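Local coordinates for T-lymphoma invasion and metastasis-inducing protein 1 (Homo sapiens, PDB 4K2P) that probably binds phosphoinositides and protein partners such as Par-3 through its PH and coiled-coil domains, in signalling linked to tight junctions, at residues N111-T114 / A115-A119; L175-I178 / F179-Q183. The protein carries 5 engineered substitutions. All coordinates share one frame; numbering follows the deposited sequence.

Contact 1: residues N111-T114 / A115-A119; sequences NWIT and AIHSA
The imidazole of His117 and the indole of Trp112 are the two flat groups of this part of the helix, and each meets a side chain four residues away. Ile113 lies beside His117, both pointing the same way, and its CG2 comes within 3.6 Å of His117 ND1. That branch, anti to the backbone N, runs toward the ring. At the indole, Ile116 CD1 approaches Trp112 CE3 obliquely at 4.1 Å; beyond these residues, Lys10 makes a cation-pi contact and Phe89 meets the ring with planes about 20° apart. Successive i to i+4 backbone bonds show regular alpha-helix, for example Ile116 N to Trp112 O at 3.0 Å with an N-H...O angle of 161°. Thr114 O takes two donors from Ser118: the backbone N at 3.0 Å and OG at 2.9 Å, arriving from opposite faces of the carbonyl plane. Ser118 OG reaches back because it stands anti to its carbonyl carbon (chi1 -75°). His117 NE2 accepts from Val76 N, so ND1 probably carries the proton toward Ser201 OG; the two bonds satisfy the buried ring, would hold its rotation, and tie this C-terminal helix of the PH fold to strand 75-78 and helix 168-203.

Contact 2: residues L175-I178 / F179-Q183; sequences LDQI and FVWEQ
Gln177 and Trp181 meet one turn apart on the long helix 168-203 of the CC-Ex region, where this helix packs against helix 133-161 in an antiparallel helical hairpin. Gln177 CB sits over one face of the indole, a CH-pi contact 3.9 Å from the centroid of the six-membered ring and 24° off its normal. Beyond CB the glutamine chain runs on alongside the ring, its amide plane turned 28° from the indole. The Trp181 CG is anti to its carbonyl carbon (chi1 -74°), which swings the indole back along the preceding turn. A second pair, Leu175 and Phe179, is purely apolar: Leu175 CG lies 3.9 Å from Phe179 CE2, and CD1 is equally near CZ. Leu175 O lies over one face of the phenyl ring, offset toward the rim, while accepting the bond from Phe179 N at 3.1 Å. The next shell is the neighbouring helix, whose Asp151, Leu154 and Lys155 touch the indole; Glu159 of the same helix and Leu162 of the loop that follows pack on the buried Ile178. An alanine in place of Trp181 would probably leave Gln177 CB without its aromatic partner and open a gap facing Leu154. Backbone bonds set the spacing of both pairs, and that from Trp181 N to Gln177 O measures 2.9 Å with an N-H...O angle of 160°.

How the contacts relate
Contacts 1 and 2 are both short runs of alpha-helix, but they belong to different regions: residues 111-119 to the PH domain, residues 175-183 to the CC-Ex domain. Their centres are 35 Å apart and their nearest atoms about 20 Å, so they do not touch; they lie on opposite sides of the chain's centre. Helix 168-203 is nevertheless a physical connection, since it carries contact 2 near its start and, farther on, Cys197, Ser201 and Leu202, which meet contact 1. Burial differs too: contact 1 is largely enclosed, contact 2 is at the surface. Bound calcium ions lie about 12 Å from the Ser118 side chain and about 5 Å from that of Val180.

Contact 1: residues N111-T114 / A115-A119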
ATOM      1  N   ASN A 111       9.385   1.100  14.273  1.00 27.34           N
ATOM      2  CA  ASN A 111       9.483   2.553  14.319  1.00 25.66           C
ATOM      3  C   ASN A 111       9.388   3.174  12.929  1.00 24.17           C
ATOM      4  O   ASN A 111       8.811   4.244  12.765  1.00 26.46           O
ATOM      5  CB  ASN A 111      10.779   2.982  15.003  1.00 28.43           C
ATOM      6  CG  ASN A 111      10.714   2.830  16.506  1.00 34.28           C
ATOM      7  OD1 ASN A 111       9.630   2.802  17.093  1.00 37.87           O
ATOM      8  ND2 ASN A 111      11.878   2.735  17.143  1.00 36.99           N
ATOM      9  N   TRP A 112       9.959   2.505  11.933  1.00 21.84           N
ATOM     10  CA  TRP A 112       9.885   2.981  10.557  1.00 19.21           C
ATOM     11  C   TRP A 112       8.446   2.871  10.053  1.00 22.84           C
ATOM     12  O   TRP A 112       7.945   3.779   9.391  1.00 23.84           O
ATOM     13  CB  TRP A 112      10.840   2.192   9.655  1.00 19.88           C
ATOM     14  CG  TRP A 112      12.209   2.796   9.559  1.00 21.43           C
ATOM     15  CD1 TRP A 112      13.374   2.322  10.119  1.00 23.58           C
ATOM     16  CD2 TRP A 112      12.561   4.000   8.868  1.00 22.41           C
ATOM     17  NE1 TRP A 112      14.423   3.169   9.815  1.00 24.65           N
ATOM     18  CE2 TRP A 112      13.949   4.200   9.045  1.00 23.87           C
ATOM     19  CE3 TRP A 112      11.837   4.928   8.114  1.00 22.66           C
ATOM     20  CZ2 TRP A 112      14.620   5.286   8.493  1.00 25.38           C
ATOM     21  CZ3 TRP A 112      12.511   6.010   7.576  1.00 25.49           C
ATOM     22  CH2 TRP A 112      13.885   6.177   7.762  1.00 25.90           C
ATOM     23  N   ILE A 113       7.775   1.770  10.380  1.00 22.15           N
ATOM     24  CA  ILE A 113       6.399   1.581   9.943  1.00 23.68           C
ATOM     25  C   ILE A 113       5.528   2.666  10.567  1.00 23.60           C
ATOM     26  O   ILE A 113       4.688   3.261   9.899  1.00 23.01           O
ATOM     27  CB  ILE A 113       5.866   0.178  10.311  1.00 25.20           C
ATOM     28  CG1 ILE A 113       6.554  -0.873   9.434  1.00 24.87           C
ATOM     29  CG2 ILE A 113       4.351   0.105  10.105  1.00 27.94           C
ATOM     30  CD1 ILE A 113       6.145  -2.294   9.707  1.00 26.63           C
ATOM     31  N   THR A 114       5.771   2.948  11.838  1.00 26.21           N
ATOM     32  CA  THR A 114       4.999   3.934  12.572  1.00 26.80           C
ATOM     33  C   THR A 114       5.207   5.321  11.986  1.00 26.53           C
ATOM     34  O   THR A 114       4.247   6.057  11.795  1.00 28.41           O
ATOM     35  CB  THR A 114       5.373   3.926  14.055  1.00 27.83           C
ATOM     36  OG1 THR A 114       4.898   2.713  14.643  1.00 27.93           O
ATOM     37  CG2 THR A 114       4.752   5.098  14.803  1.00 30.14           C
ATOM     38  N   ALA A 115       6.449   5.661  11.664  1.00 25.03           N
ATOM     39  CA  ALA A 115       6.772   6.999  11.178  1.00 24.93           C
ATOM     40  C   ALA A 115       6.177   7.241   9.792  1.00 25.20           C
ATOM     41  O   ALA A 115       5.644   8.316   9.519  1.00 25.04           O
ATOM     42  CB  ALA A 115       8.274   7.208  11.147  1.00 26.70           C
ATOM     43  N   ILE A 116       6.254   6.244   8.918  1.00 22.63           N
ATOM     44  CA  ILE A 116       5.784   6.433   7.550  1.00 23.88           C
ATOM     45  C   ILE A 116       4.261   6.515   7.528  1.00 22.44           C
ATOM     46  O   ILE A 116       3.700   7.355   6.831  1.00 23.70           O
ATOM     47  CB  ILE A 116       6.272   5.323   6.620  1.00 24.81           C
ATOM     48  CG1 ILE A 116       7.793   5.403   6.476  1.00 25.58           C
ATOM     49  CG2 ILE A 116       5.635   5.458   5.236  1.00 27.95           C
ATOM     50  CD1 ILE A 116       8.434   4.162   5.900  1.00 25.66           C
ATOM     51  N   HIS A 117       3.601   5.668   8.311  1.00 21.16           N
ATOM     52  CA  HIS A 117       2.146   5.651   8.373  1.00 23.07           C
ATOM     53  C   HIS A 117       1.625   6.929   9.012  1.00 25.72           C
ATOM     54  O   HIS A 117       0.570   7.429   8.640  1.00 28.49           O
ATOM     55  CB  HIS A 117       1.651   4.433   9.155  1.00 21.17           C
ATOM     56  CG  HIS A 117       1.660   3.173   8.356  1.00 18.37           C
ATOM     57  ND1 HIS A 117       1.463   1.931   8.912  1.00 18.95           N
ATOM     58  CD2 HIS A 117       1.850   2.971   7.034  1.00 18.08           C
ATOM     59  CE1 HIS A 117       1.536   1.014   7.967  1.00 19.21           C
ATOM     60  NE2 HIS A 117       1.759   1.621   6.816  1.00 19.69           N
ATOM     61  N   SER A 118       2.379   7.463   9.966  1.00 25.78           N
ATOM     62  CA  SER A 118       2.011   8.714  10.619  1.00 27.66           C
ATOM     63  C   SER A 118       2.052   9.851   9.623  1.00 25.38           C
ATOM     64  O   SER A 118       1.196  10.723   9.629  1.00 24.86           O
ATOM     65  CB  SER A 118       2.937   9.014  11.796  1.00 32.82           C
ATOM     66  OG  SER A 118       2.632   8.179  12.897  1.00 37.18           O
ATOM     67  N   ALA A 119       3.079   9.843   8.783  1.00 26.07           N
ATOM     68  CA  ALA A 119       3.230  10.847   7.749  1.00 27.69           C
ATOM     69  C   ALA A 119       2.067  10.755   6.769  1.00 27.11           C
ATOM     70  O   ALA A 119       1.538  11.769   6.336  1.00 27.15           O
ATOM     71  CB  ALA A 119       4.554  10.671   7.022  1.00 28.25           C
TER

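Contact 2: residues L175-I178 / F179-Q183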
ATOM      1  N   LEU A 175     -23.495  -9.063 -15.911  1.00 32.28           N
ATOM      2  CA  LEU A 175     -22.232  -9.735 -15.648  1.00 34.31           C
ATOM      3  C   LEU A 175     -21.116  -8.686 -15.587  1.00 33.57           C
ATOM      4  O   LEU A 175     -20.282  -8.723 -14.687  1.00 32.59           O
ATOM      5  CB  LEU A 175     -21.920 -10.799 -16.707  1.00 38.22           C
ATOM      6  CG  LEU A 175     -20.715 -11.686 -16.354  1.00 40.94           C
ATOM      7  CD1 LEU A 175     -20.997 -12.550 -15.126  1.00 41.62           C
ATOM      8  CD2 LEU A 175     -20.289 -12.565 -17.522  1.00 44.93           C
ATOM      9  N   ASP A 176     -21.111  -7.753 -16.535  1.00 35.23           N
ATOM     10  CA  ASP A 176     -20.188  -6.612 -16.492  1.00 35.63           C
ATOM     11  C   ASP A 176     -20.244  -5.909 -15.145  1.00 31.25           C
ATOM     12  O   ASP A 176     -19.208  -5.567 -14.573  1.00 31.57           O
ATOM     13  CB  ASP A 176     -20.509  -5.589 -17.586  1.00 40.07           C
ATOM     14  CG  ASP A 176     -20.077  -6.040 -18.969  1.00 47.72           C
ATOM     15  OD1 ASP A 176     -19.218  -6.939 -19.078  1.00 52.27           O
ATOM     16  OD2 ASP A 176     -20.617  -5.491 -19.955  1.00 49.76           O
ATOM     17  N   GLN A 177     -21.454  -5.690 -14.640  1.00 28.00           N
ATOM     18  CA  GLN A 177     -21.621  -4.968 -13.389  1.00 26.09           C
ATOM     19  C   GLN A 177     -21.079  -5.747 -12.211  1.00 27.86           C
ATOM     20  O   GLN A 177     -20.493  -5.160 -11.309  1.00 27.05           O
ATOM     21  CB  GLN A 177     -23.079  -4.632 -13.140  1.00 26.08           C
ATOM     22  CG  GLN A 177     -23.565  -3.447 -13.928  1.00 30.34           C
ATOM     23  CD  GLN A 177     -25.038  -3.217 -13.736  1.00 34.96           C
ATOM     24  OE1 GLN A 177     -25.833  -4.135 -13.888  1.00 40.50           O
ATOM     25  NE2 GLN A 177     -25.409  -2.004 -13.366  1.00 34.72           N
ATOM     26  N   ILE A 178     -21.256  -7.063 -12.224  1.00 30.15           N
ATOM     27  CA  ILE A 178     -20.749  -7.906 -11.151  1.00 29.33           C
ATOM     28  C   ILE A 178     -19.226  -7.761 -11.089  1.00 29.36           C
ATOM     29  O   ILE A 178     -18.640  -7.619 -10.007  1.00 27.12           O
ATOM     30  CB  ILE A 178     -21.177  -9.375 -11.359  1.00 29.37           C
ATOM     31  CG1 ILE A 178     -22.676  -9.505 -11.084  1.00 28.14           C
ATOM     32  CG2 ILE A 178     -20.404 -10.330 -10.444  1.00 28.84           C
ATOM     33  CD1 ILE A 178     -23.302 -10.757 -11.640  1.00 29.17           C
ATOM     34  N   PHE A 179     -18.586  -7.731 -12.252  1.00 29.27           N
ATOM     35  CA  PHE A 179     -17.136  -7.601 -12.288  1.00 29.01           C
ATOM     36  C   PHE A 179     -16.695  -6.190 -11.899  1.00 28.02           C
ATOM     37  O   PHE A 179     -15.613  -6.029 -11.329  1.00 28.42           O
ATOM     38  CB  PHE A 179     -16.594  -7.982 -13.667  1.00 29.39           C
ATOM     39  CG  PHE A 179     -16.797  -9.444 -14.024  1.00 29.20           C
ATOM     40  CD1 PHE A 179     -17.031 -10.400 -13.039  1.00 29.13           C
ATOM     41  CD2 PHE A 179     -16.735  -9.856 -15.340  1.00 29.33           C
ATOM     42  CE1 PHE A 179     -17.213 -11.733 -13.366  1.00 30.79           C
ATOM     43  CE2 PHE A 179     -16.914 -11.191 -15.677  1.00 31.76           C
ATOM     44  CZ  PHE A 179     -17.148 -12.133 -14.686  1.00 32.25           C
ATOM     45  N   VAL A 180     -17.517  -5.178 -12.186  1.00 27.55           N
ATOM     46  CA  VAL A 180     -17.228  -3.811 -11.731  1.00 25.46           C
ATOM     47  C   VAL A 180     -17.277  -3.762 -10.209  1.00 23.75           C
ATOM     48  O   VAL A 180     -16.398  -3.187  -9.574  1.00 22.92           O
ATOM     49  CB  VAL A 180     -18.215  -2.757 -12.315  1.00 28.99           C
ATOM     50  CG1 VAL A 180     -18.088  -1.408 -11.603  1.00 29.19           C
ATOM     51  CG2 VAL A 180     -17.970  -2.563 -13.799  1.00 31.18           C
ATOM     52  N   TRP A 181     -18.303  -4.373  -9.630  1.00 23.16           N
ATOM     53  CA  TRP A 181     -18.489  -4.365  -8.187  1.00 22.54           C
ATOM     54  C   TRP A 181     -17.378  -5.148  -7.491  1.00 22.98           C
ATOM     55  O   TRP A 181     -16.927  -4.788  -6.403  1.00 22.46           O
ATOM     56  CB  TRP A 181     -19.849  -4.945  -7.814  1.00 22.80           C
ATOM     57  CG  TRP A 181     -21.003  -4.019  -8.101  1.00 24.31           C
ATOM     58  CD1 TRP A 181     -21.087  -2.681  -7.805  1.00 25.39           C
ATOM     59  CD2 TRP A 181     -22.242  -4.371  -8.720  1.00 25.16           C
ATOM     60  NE1 TRP A 181     -22.303  -2.185  -8.210  1.00 26.57           N
ATOM     61  CE2 TRP A 181     -23.029  -3.200  -8.776  1.00 28.10           C
ATOM     62  CE3 TRP A 181     -22.763  -5.561  -9.238  1.00 24.86           C
ATOM     63  CZ2 TRP A 181     -24.307  -3.188  -9.333  1.00 29.83           C
ATOM     64  CZ3 TRP A 181     -24.026  -5.546  -9.790  1.00 26.16           C
ATOM     65  CH2 TRP A 181     -24.787  -4.366  -9.832  1.00 29.28           C
ATOM     66  N   GLU A 182     -16.944  -6.228  -8.126  1.00 23.15           N
ATOM     67  CA  GLU A 182     -15.868  -7.044  -7.603  1.00 24.73           C
ATOM     68  C   GLU A 182     -14.591  -6.204  -7.491  1.00 23.28           C
ATOM     69  O   GLU A 182     -13.890  -6.228  -6.479  1.00 24.22           O
ATOM     70  CB  GLU A 182     -15.651  -8.242  -8.513  1.00 29.77           C
ATOM     71  CG  GLU A 182     -14.590  -9.198  -8.053  1.00 36.81           C
ATOM     72  CD  GLU A 182     -14.544 -10.431  -8.918  1.00 45.84           C
ATOM     73  OE1 GLU A 182     -14.257 -10.307 -10.127  1.00 47.84           O
ATOM     74  OE2 GLU A 182     -14.826 -11.521  -8.389  1.00 50.89           O
ATOM     75  N   GLN A 183     -14.317  -5.451  -8.544  1.00 22.22           N
ATOM     76  CA  GLN A 183     -13.156  -4.586  -8.603  1.00 28.05           C
ATOM     77  C   GLN A 183     -13.262  -3.416  -7.617  1.00 25.76           C
ATOM     78  O   GLN A 183     -12.270  -3.033  -6.987  1.00 25.81           O
ATOM     79  CB  GLN A 183     -12.985  -4.090 -10.035  1.00 37.73           C
ATOM     80  CG  GLN A 183     -11.609  -3.577 -10.357  1.00 48.38           C
ATOM     81  CD  GLN A 183     -11.167  -3.949 -11.756  1.00 59.74           C
ATOM     82  OE1 GLN A 183     -10.907  -3.081 -12.589  1.00 65.52           O
ATOM     83  NE2 GLN A 183     -11.072  -5.247 -12.021  1.00 62.82           N
TER